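Local coordinates for protein ESSC (Geobacillus thermodenitrificans, PDB 5FWH) that forms the N-terminal forkhead-associated domain of EssC, an FtsK/SpoIIIE-type component of the bacterial type VII secretion apparatus, where it probably mediates protein contacts, at residues G44-E49 with L57-G62; T118-F123 with P164-V169; L142-V147 with D159-P164. All blocks are in the same frame, centred on the assembly; numbering follows the deposited sequence.

Interaction 1 of 3, residues G44-E49 with L57-G62; sequences GYIQIE and LAVLQG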
loop_
_atom_site.group_PDB
_atom_site.type_symbol
_atom_site.label_atom_id
_atom_site.label_comp_id
_atom_site.label_asym_id
_atom_site.label_seq_id
_atom_site.Cartn_x
_atom_site.Cartn_y
_atom_site.Cartn_z
ATOM N N GLY A 44 -18.034 -18.157 -2.803
ATOM C CA GLY A 44 -17.626 -18.018 -1.397
ATOM C C GLY A 44 -17.053 -16.652 -1.096
ATOM O O GLY A 44 -16.545 -15.963 -1.971
ATOM N N TYR A 45 -17.205 -16.211 0.150
ATOM C CA TYR A 45 -16.488 -15.076 0.612
ATOM C C TYR A 45 -15.020 -15.538 0.737
ATOM O O TYR A 45 -14.685 -16.746 0.512
ATOM C CB TYR A 45 -17.102 -14.522 1.933
ATOM C CG TYR A 45 -18.596 -14.147 1.829
ATOM C CD1 TYR A 45 -19.080 -13.370 0.763
ATOM C CD2 TYR A 45 -19.540 -14.581 2.787
ATOM C CE1 TYR A 45 -20.425 -13.057 0.642
ATOM C CE2 TYR A 45 -20.910 -14.251 2.674
ATOM C CZ TYR A 45 -21.356 -13.488 1.608
ATOM O OH TYR A 45 -22.716 -13.136 1.481
ATOM N N ILE A 46 -14.121 -14.590 1.007
ATOM C CA ILE A 46 -12.745 -14.899 1.221
ATOM C C ILE A 46 -12.490 -14.834 2.645
ATOM O O ILE A 46 -12.844 -13.833 3.305
ATOM C CB ILE A 46 -11.813 -13.970 0.440
ATOM C CG1 ILE A 46 -12.147 -13.971 -1.078
ATOM C CG2 ILE A 46 -10.341 -14.380 0.627
ATOM C CD1 ILE A 46 -12.166 -15.375 -1.710
ATOM N N GLN A 47 -11.923 -15.927 3.159
ATOM C CA GLN A 47 -11.534 -16.012 4.557
ATOM C C GLN A 47 -10.038 -15.953 4.639
ATOM O O GLN A 47 -9.341 -16.688 3.924
ATOM C CB GLN A 47 -12.018 -17.336 5.201
ATOM C CG GLN A 47 -13.514 -17.689 5.133
ATOM C CD GLN A 47 -13.984 -18.291 3.810
ATOM O OE1 GLN A 47 -13.503 -19.354 3.330
ATOM N NE2 GLN A 47 -14.958 -17.650 3.231
ATOM N N ILE A 48 -9.555 -15.120 5.527
ATOM C CA ILE A 48 -8.148 -15.021 5.871
ATOM C C ILE A 48 -8.035 -15.344 7.348
ATOM O O ILE A 48 -8.712 -14.730 8.142
ATOM C CB ILE A 48 -7.599 -13.581 5.635
ATOM C CG1 ILE A 48 -8.048 -13.024 4.296
ATOM C CG2 ILE A 48 -6.093 -13.554 5.704
ATOM C CD1 ILE A 48 -7.466 -13.717 3.077
ATOM N N GLU A 49 -7.219 -16.322 7.710
ATOM C CA GLU A 49 -6.970 -16.634 9.098
ATOM C C GLU A 49 -5.473 -16.716 9.414
ATOM O O GLU A 49 -4.680 -17.153 8.594
ATOM C CB GLU A 49 -7.709 -17.919 9.518
ATOM C CG GLU A 49 -7.099 -19.225 9.028
ATOM C CD GLU A 49 -7.702 -20.500 9.651
ATOM O OE1 GLU A 49 -8.919 -20.759 9.483
ATOM O OE2 GLU A 49 -6.942 -21.272 10.292
ATOM N N LEU A 57 -0.548 -16.496 6.713
ATOM C CA LEU A 57 -2.001 -16.371 6.660
ATOM C C LEU A 57 -2.561 -17.447 5.789
ATOM O O LEU A 57 -2.071 -17.689 4.704
ATOM C CB LEU A 57 -2.415 -15.014 6.106
ATOM C CG LEU A 57 -2.500 -13.839 7.073
ATOM C CD1 LEU A 57 -1.419 -13.874 8.119
ATOM C CD2 LEU A 57 -2.471 -12.537 6.295
ATOM N N ALA A 58 -3.614 -18.097 6.247
ATOM C CA ALA A 58 -4.253 -19.106 5.431
ATOM C C ALA A 58 -5.355 -18.345 4.686
ATOM O O ALA A 58 -6.023 -17.487 5.262
ATOM C CB ALA A 58 -4.811 -20.186 6.289
ATOM N N VAL A 59 -5.441 -18.614 3.394
ATOM C CA VAL A 59 -6.413 -18.034 2.528
ATOM C C VAL A 59 -7.334 -19.173 2.113
ATOM O O VAL A 59 -6.910 -20.198 1.526
ATOM C CB VAL A 59 -5.835 -17.347 1.258
ATOM C CG1 VAL A 59 -6.989 -16.760 0.428
ATOM C CG2 VAL A 59 -4.903 -16.191 1.594
ATOM N N LEU A 60 -8.596 -18.988 2.421
ATOM C CA LEU A 60 -9.635 -19.945 2.038
ATOM C C LEU A 60 -10.723 -19.210 1.205
ATOM O O LEU A 60 -11.024 -18.039 1.393
ATOM C CB LEU A 60 -10.263 -20.569 3.278
ATOM C CG LEU A 60 -9.492 -20.736 4.589
ATOM C CD1 LEU A 60 -10.489 -20.895 5.724
ATOM C CD2 LEU A 60 -8.620 -21.982 4.534
ATOM N N GLN A 61 -11.336 -19.876 0.272
ATOM C CA GLN A 61 -12.387 -19.193 -0.489
ATOM C C GLN A 61 -13.777 -19.810 -0.275
ATOM O O GLN A 61 -14.732 -19.071 -0.126
ATOM C CB GLN A 61 -11.994 -19.070 -1.943
ATOM C CG GLN A 61 -13.096 -18.542 -2.854
ATOM C CD GLN A 61 -12.620 -18.366 -4.287
ATOM O OE1 GLN A 61 -11.731 -19.094 -4.740
ATOM N NE2 GLN A 61 -13.219 -17.412 -5.005
ATOM N N GLY A 62 -13.898 -21.131 -0.212
ATOM C CA GLY A 62 -15.192 -21.686 0.258
ATOM C C GLY A 62 -15.106 -22.423 1.582
ATOM O O GLY A 62 -15.717 -23.469 1.764
#

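Interaction 2 of 3, residues T118-F123 with P164-V169; sequences TTNARF and PYMQFV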
loop_
_atom_site.group_PDB
_atom_site.type_symbol
_atom_site.label_atom_id
_atom_site.label_comp_id
_atom_site.label_asym_id
_atom_site.label_seq_id
_atom_site.Cartn_x
_atom_site.Cartn_y
_atom_site.Cartn_z
ATOM N N THR A 118 12.965 1.438 -4.906
ATOM C CA THR A 118 12.000 0.391 -4.690
ATOM C C THR A 118 11.627 -0.267 -6.023
ATOM O O THR A 118 11.543 0.394 -7.071
ATOM C CB THR A 118 10.717 0.916 -3.984
ATOM O OG1 THR A 118 9.664 -0.041 -4.076
ATOM C CG2 THR A 118 10.193 2.265 -4.603
ATOM N N THR A 119 11.394 -1.570 -5.945
ATOM C CA THR A 119 10.812 -2.324 -7.035
ATOM C C THR A 119 9.298 -2.365 -6.871
ATOM O O THR A 119 8.654 -3.045 -7.623
ATOM C CB THR A 119 11.335 -3.779 -7.059
ATOM O OG1 THR A 119 10.791 -4.522 -5.958
ATOM C CG2 THR A 119 12.843 -3.820 -6.995
ATOM N N ASN A 120 8.735 -1.646 -5.885
ATOM C CA ASN A 120 7.271 -1.659 -5.607
ATOM C C ASN A 120 6.411 -0.569 -6.240
ATOM O O ASN A 120 5.193 -0.721 -6.277
ATOM C CB ASN A 120 6.991 -1.573 -4.086
ATOM C CG ASN A 120 7.774 -2.574 -3.280
ATOM O OD1 ASN A 120 8.324 -2.234 -2.229
ATOM N ND2 ASN A 120 7.861 -3.810 -3.778
ATOM N N ALA A 121 7.027 0.523 -6.689
ATOM C CA ALA A 121 6.310 1.727 -7.094
ATOM C C ALA A 121 7.154 2.460 -8.088
ATOM O O ALA A 121 8.338 2.348 -8.055
ATOM C CB ALA A 121 6.111 2.632 -5.872
ATOM N N ARG A 122 6.541 3.271 -8.915
ATOM C CA ARG A 122 7.271 4.130 -9.762
ATOM C C ARG A 122 6.442 5.387 -9.944
ATOM O O ARG A 122 5.418 5.331 -10.590
ATOM C CB ARG A 122 7.559 3.402 -11.117
ATOM C CG ARG A 122 7.956 4.306 -12.276
ATOM C CD ARG A 122 8.221 3.511 -13.564
ATOM N NE ARG A 122 9.445 2.740 -13.405
ATOM C CZ ARG A 122 10.682 3.237 -13.521
ATOM N NH1 ARG A 122 10.899 4.517 -13.823
ATOM N NH2 ARG A 122 11.724 2.452 -13.315
ATOM N N PHE A 123 6.944 6.523 -9.491
ATOM C CA PHE A 123 6.186 7.764 -9.626
ATOM C C PHE A 123 7.102 8.907 -9.265
ATOM O O PHE A 123 8.168 8.666 -8.787
ATOM C CB PHE A 123 4.902 7.728 -8.734
ATOM C CG PHE A 123 5.167 7.622 -7.236
ATOM C CD1 PHE A 123 5.295 8.781 -6.435
ATOM C CD2 PHE A 123 5.179 6.374 -6.593
ATOM C CE1 PHE A 123 5.538 8.711 -5.069
ATOM C CE2 PHE A 123 5.364 6.311 -5.178
ATOM C CZ PHE A 123 5.588 7.468 -4.442
ATOM N N PRO A 164 1.127 -1.721 -3.195
ATOM C CA PRO A 164 1.523 -2.920 -2.410
ATOM C C PRO A 164 2.820 -2.806 -1.659
ATOM O O PRO A 164 3.922 -2.524 -2.206
ATOM C CB PRO A 164 1.556 -4.035 -3.454
ATOM C CG PRO A 164 0.366 -3.649 -4.252
ATOM C CD PRO A 164 0.438 -2.142 -4.421
ATOM N N TYR A 165 2.604 -2.960 -0.357
ATOM C CA TYR A 165 3.615 -2.962 0.723
ATOM C C TYR A 165 4.183 -1.607 1.167
ATOM O O TYR A 165 4.987 -1.576 2.059
ATOM C CB TYR A 165 4.718 -3.981 0.454
ATOM C CG TYR A 165 4.278 -5.263 -0.182
ATOM C CD1 TYR A 165 3.410 -6.085 0.450
ATOM C CD2 TYR A 165 4.720 -5.616 -1.454
ATOM C CE1 TYR A 165 2.980 -7.249 -0.147
ATOM C CE2 TYR A 165 4.305 -6.777 -2.067
ATOM C CZ TYR A 165 3.428 -7.586 -1.406
ATOM O OH TYR A 165 2.970 -8.719 -1.983
HETATM N N MSE A 166 3.786 -0.473 0.605
HETATM C CA MSE A 166 4.374 0.807 1.072
HETATM C C MSE A 166 3.342 1.927 1.276
HETATM O O MSE A 166 2.325 1.902 0.652
HETATM C CB MSE A 166 5.399 1.135 -0.007
HETATM C CG MSE A 166 6.750 0.321 -0.011
HETATM SE SE MSE A 166 7.916 1.336 -1.256
HETATM C CE MSE A 166 8.875 2.376 0.098
ATOM N N GLN A 167 3.618 2.916 2.113
ATOM C CA GLN A 167 2.802 4.142 2.216
ATOM C C GLN A 167 3.652 5.354 2.322
ATOM O O GLN A 167 4.707 5.299 2.960
ATOM C CB GLN A 167 2.008 4.140 3.465
ATOM C CG GLN A 167 1.060 3.004 3.563
ATOM C CD GLN A 167 0.624 2.870 4.998
ATOM O OE1 GLN A 167 0.836 1.809 5.643
ATOM N NE2 GLN A 167 0.078 3.996 5.542
ATOM N N PHE A 168 3.205 6.441 1.674
ATOM C CA PHE A 168 3.891 7.733 1.627
ATOM C C PHE A 168 2.930 8.790 2.088
ATOM O O PHE A 168 1.810 8.855 1.558
ATOM C CB PHE A 168 4.328 8.089 0.225
ATOM C CG PHE A 168 5.175 7.025 -0.447
ATOM C CD1 PHE A 168 4.577 5.926 -1.020
ATOM C CD2 PHE A 168 6.528 7.172 -0.540
ATOM C CE1 PHE A 168 5.313 4.950 -1.676
ATOM C CE2 PHE A 168 7.300 6.177 -1.118
ATOM C CZ PHE A 168 6.676 5.076 -1.695
ATOM N N VAL A 169 3.318 9.568 3.105
ATOM C CA VAL A 169 2.441 10.642 3.659
ATOM C C VAL A 169 3.281 11.870 3.921
ATOM O O VAL A 169 4.295 11.772 4.594
ATOM C CB VAL A 169 1.737 10.254 4.972
ATOM C CG1 VAL A 169 0.631 11.247 5.288
ATOM C CG2 VAL A 169 1.111 8.870 4.863
#

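Interaction 3 of 3, residues L142-V147 with D159-P164; sequences LFLNGV and DVLLCP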
loop_
_atom_site.group_PDB
_atom_site.type_symbol
_atom_site.label_atom_id
_atom_site.label_comp_id
_atom_site.label_asym_id
_atom_site.label_seq_id
_atom_site.Cartn_x
_atom_site.Cartn_y
_atom_site.Cartn_z
ATOM N N LEU A 142 -0.717 2.918 -8.598
ATOM C CA LEU A 142 -0.542 3.760 -7.406
ATOM C C LEU A 142 -1.874 4.328 -6.905
ATOM O O LEU A 142 -2.711 4.775 -7.770
ATOM C CB LEU A 142 0.375 4.898 -7.803
ATOM C CG LEU A 142 0.742 5.866 -6.716
ATOM C CD1 LEU A 142 1.519 5.220 -5.584
ATOM C CD2 LEU A 142 1.565 6.955 -7.369
ATOM N N PHE A 143 -2.106 4.349 -5.589
ATOM C CA PHE A 143 -3.448 4.740 -5.107
ATOM C C PHE A 143 -3.400 5.963 -4.196
ATOM O O PHE A 143 -2.581 6.073 -3.292
ATOM C CB PHE A 143 -4.182 3.559 -4.433
ATOM C CG PHE A 143 -4.269 2.310 -5.333
ATOM C CD1 PHE A 143 -3.156 1.509 -5.524
ATOM C CD2 PHE A 143 -5.419 2.013 -6.025
ATOM C CE1 PHE A 143 -3.210 0.345 -6.367
ATOM C CE2 PHE A 143 -5.498 0.916 -6.881
ATOM C CZ PHE A 143 -4.383 0.085 -7.097
ATOM N N LEU A 144 -4.292 6.905 -4.442
ATOM C CA LEU A 144 -4.399 8.134 -3.603
ATOM C C LEU A 144 -5.649 8.020 -2.848
ATOM O O LEU A 144 -6.717 8.049 -3.464
ATOM C CB LEU A 144 -4.456 9.379 -4.473
ATOM C CG LEU A 144 -4.758 10.704 -3.790
ATOM C CD1 LEU A 144 -3.648 10.993 -2.805
ATOM C CD2 LEU A 144 -4.914 11.806 -4.875
ATOM N N ASN A 145 -5.519 7.852 -1.542
ATOM C CA ASN A 145 -6.649 7.599 -0.650
ATOM C C ASN A 145 -7.495 6.402 -1.145
ATOM O O ASN A 145 -8.693 6.505 -1.272
ATOM C CB ASN A 145 -7.500 8.898 -0.487
ATOM C CG ASN A 145 -6.668 10.108 0.011
ATOM O OD1 ASN A 145 -6.779 11.214 -0.515
ATOM N ND2 ASN A 145 -5.820 9.877 0.996
ATOM N N GLY A 146 -6.851 5.296 -1.561
ATOM C CA GLY A 146 -7.615 4.144 -2.036
ATOM C C GLY A 146 -8.059 4.085 -3.495
ATOM O O GLY A 146 -8.626 3.076 -3.891
ATOM N N VAL A 147 -7.829 5.129 -4.276
ATOM C CA VAL A 147 -8.301 5.211 -5.640
ATOM C C VAL A 147 -7.141 5.347 -6.644
ATOM O O VAL A 147 -6.303 6.271 -6.564
ATOM C CB VAL A 147 -9.203 6.447 -5.858
ATOM C CG1 VAL A 147 -9.793 6.404 -7.288
ATOM C CG2 VAL A 147 -10.316 6.474 -4.806
ATOM N N ASP A 159 -3.240 13.473 2.562
ATOM C CA ASP A 159 -3.405 12.531 1.471
ATOM C C ASP A 159 -2.438 11.374 1.792
ATOM O O ASP A 159 -1.367 11.589 2.423
ATOM C CB ASP A 159 -3.083 13.166 0.126
ATOM C CG ASP A 159 -4.239 14.077 -0.416
ATOM O OD1 ASP A 159 -5.391 13.895 -0.004
ATOM O OD2 ASP A 159 -4.003 14.976 -1.271
ATOM N N VAL A 160 -2.843 10.162 1.413
ATOM C CA VAL A 160 -2.040 8.920 1.565
ATOM C C VAL A 160 -1.816 8.326 0.190
ATOM O O VAL A 160 -2.768 8.077 -0.562
ATOM C CB VAL A 160 -2.753 7.914 2.450
ATOM C CG1 VAL A 160 -1.924 6.638 2.586
ATOM C CG2 VAL A 160 -2.977 8.561 3.852
ATOM N N LEU A 161 -0.570 8.115 -0.160
ATOM C CA LEU A 161 -0.243 7.367 -1.358
ATOM C C LEU A 161 0.074 5.944 -0.974
ATOM O O LEU A 161 0.923 5.768 -0.092
ATOM C CB LEU A 161 0.927 8.029 -2.053
ATOM C CG LEU A 161 0.552 9.312 -2.755
ATOM C CD1 LEU A 161 1.847 10.026 -3.154
ATOM C CD2 LEU A 161 -0.348 9.106 -3.973
ATOM N N LEU A 162 -0.549 4.961 -1.657
ATOM C CA LEU A 162 -0.325 3.534 -1.395
ATOM C C LEU A 162 0.030 2.807 -2.656
ATOM O O LEU A 162 -0.603 3.020 -3.678
ATOM C CB LEU A 162 -1.597 2.846 -0.984
ATOM C CG LEU A 162 -2.321 3.206 0.276
ATOM C CD1 LEU A 162 -3.494 2.257 0.459
ATOM C CD2 LEU A 162 -1.427 3.138 1.447
ATOM N N CYS A 163 1.008 1.915 -2.578
ATOM C CA CYS A 163 1.100 0.782 -3.510
ATOM C C CYS A 163 1.317 -0.512 -2.650
ATOM O O CYS A 163 1.726 -0.401 -1.526
ATOM C CB CYS A 163 2.307 1.017 -4.429
ATOM S SG CYS A 163 3.751 1.470 -3.474
ATOM N N PRO A 164 1.127 -1.721 -3.195
ATOM C CA PRO A 164 1.523 -2.920 -2.410
ATOM C C PRO A 164 2.820 -2.806 -1.659
ATOM O O PRO A 164 3.922 -2.524 -2.206
ATOM C CB PRO A 164 1.556 -4.035 -3.454
ATOM C CG PRO A 164 0.366 -3.649 -4.252
ATOM C CD PRO A 164 0.438 -2.142 -4.421
HETATM O O HOH W 1 -4.087 5.452 -0.957
#

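Interaction 1 of 3, residues G44-E49 with L57-G62
Ile48 and Val59 lie side by side and point the same way from their two antiparallel strands, which run at 163° to one another. The CD1 methyl of Ile48 rests 3.9 Å from CG2 of Val59, because CG1 of the isoleucine stands beside its backbone N. CG2 of Ile48 is anti to the backbone N and meets Leu57 CD2 at 3.8 Å, the two side chains crossing obliquely. Ile46 crosses Gln61 obliquely, its CD1 against the aliphatic part, 3.5 Å from Gln61 CG, while Gln61 NE2 hydrogen-bonds to the carbonyl of Asp78.

On the face that carries Gln47, Glu49, Ala58 and Leu60 the side chains are more polar. Gln47 bends at its second torsion (chi2 80°), so that it crosses Leu60 at about a right angle and its OE1 comes to 3.5 Å from Leu60 CB. The partner that holds this oxygen is the backbone N of Gly63. Beyond it, CG of Glu49 packs on Ala58 CB, and the methyl CD1 of Leu60 lies close to CB of Gln47.

Two pairs of backbone bonds fix this register, Gln47 with Leu60 and Glu49 with Ala58. The bond from Leu60 N to Gln47 O is almost straight, at 178° about the hydrogen and 2.8 Å long. Regular pairing stops beyond Gln47 and Leu60, where the carbonyl oxygens Tyr45 O and Gln61 O face each other at 2.4 Å, a strained approach of two acceptors. A CB on Gly44, which leads into the strand there, would point toward Gln61 O and clash with it, besides jamming against the preceding carbonyl.

Flanked by strands 23-27 and 65-69, this is a beta hairpin within a mixed sheet, consistent with the beta sandwich of a forkhead-associated domain.

Interaction 2 of 3, residues T118-F123 with P164-V169
An aromatic pair makes the apolar part of the contact. Phe123 directs its ring edge at the face of Phe168 in a T-shaped stack, with the planes 88° and the centroids 5.0 Å apart. CZ of Phe123 stands 3.6 Å above the middle of the Phe168 ring, aiming a C-H at its pi cloud. The torsions arrange this meeting: Phe123 has CG in the crowded position between N and the carbonyl carbon (chi1 63°), whereas Phe168 keeps CG beside its backbone N. An alanine in place of Phe168 would remove the face that receives this edge and would probably leave Phe123 and the nearby Val108 and Val178 less well packed.

Van der Waals contacts of the selenium with oxygen atoms come second. Met166, present as selenomethionine, meets Thr118 tip to tip, with SE 3.6 Å from Thr118 OG1. Asn120 crosses the same side chain at about a right angle and brings OD1 to 3.7 Å from Met166 SE. Asn120 CB comes near Pro164 O, and Asn120 ND2 sits at the edge of the Tyr165 ring.

Hydrogen bonding works within the loop rather than across it. Thr118 OG1, anti to its own backbone N, accepts from Asn120 N at 2.6 Å, which defines an ST turn, fixes the Thr118 hydroxyl beside Met166 SE and shapes the backbone from which Asn120 projects.

These contacts join the loop after strand 116-117 and the start of strand 123-128 to strand 166-170 and the turn before it, between two sheets, consistent with the core of the beta sandwich of a forkhead-associated domain.

Interaction 3 of 3, residues L142-V147 with D159-P164
With CG anti to the backbone N (chi1 172°), Leu144 sends CD1 to 3.7 Å from Asp159 CB and also toward CD2 of Leu161. Leu142 shares that extended first torsion, and its CD1 arrives 3.6 Å from Leu162 O. Phe143 does the reverse: CG lies beside the backbone N, and the ring turns its edge, in plane, to the same Leu162 O, with CD1 of Phe143 at 3.5 Å.

The backbone frames these meetings. Phe143 and Leu162 exchange two hydrogen bonds as an antiparallel pair, and Phe143 N approaches Leu162 O nearly along the C=O axis. A third bond, 174° about the hydrogen, runs from Asn145 N to Val160 O. That carbonyl is gripped twice, since a water also donates to it at 3.0 Å from Val160 O while accepting from Gly146 N. Gly146 belongs to the type I' turn from Leu144 to Val147, and its backbone angles would press a CB against the carbonyl before it. OD2 of Asp159 has its own partner in the backbone N of Arg156.

The modelled chain has no helix, so the neighbours are all strands and loops. Strand 161-163 lies between strands 143-144 and 166-170; Phe143 and Leu162 face Leu7 and Trp5 of strand 3-8, while Leu142 and Leu161 pack on Phe123 and Leu125 of strand 123-128.

From the N terminus, interaction 1 comes first: residues 44-49 and 57-62 close a short hairpin loop, and it is complete before the others open. Interaction 2 then opens at 118-123 and closes only at 164-169, a long excursion that encloses interaction 3, whose 142-147 and 159-164 pair up within it. Interactions 2 and 3 share Pro164 and touch through strands 161-163 and 166-170, neighbours in one sheet; their centres are about 9 Å apart. Interaction 1, its centre about 26 Å from that of interaction 2, pairs two strands inside a separate mixed sheet, while interaction 2 bridges two sheets and interaction 3 extends one of them.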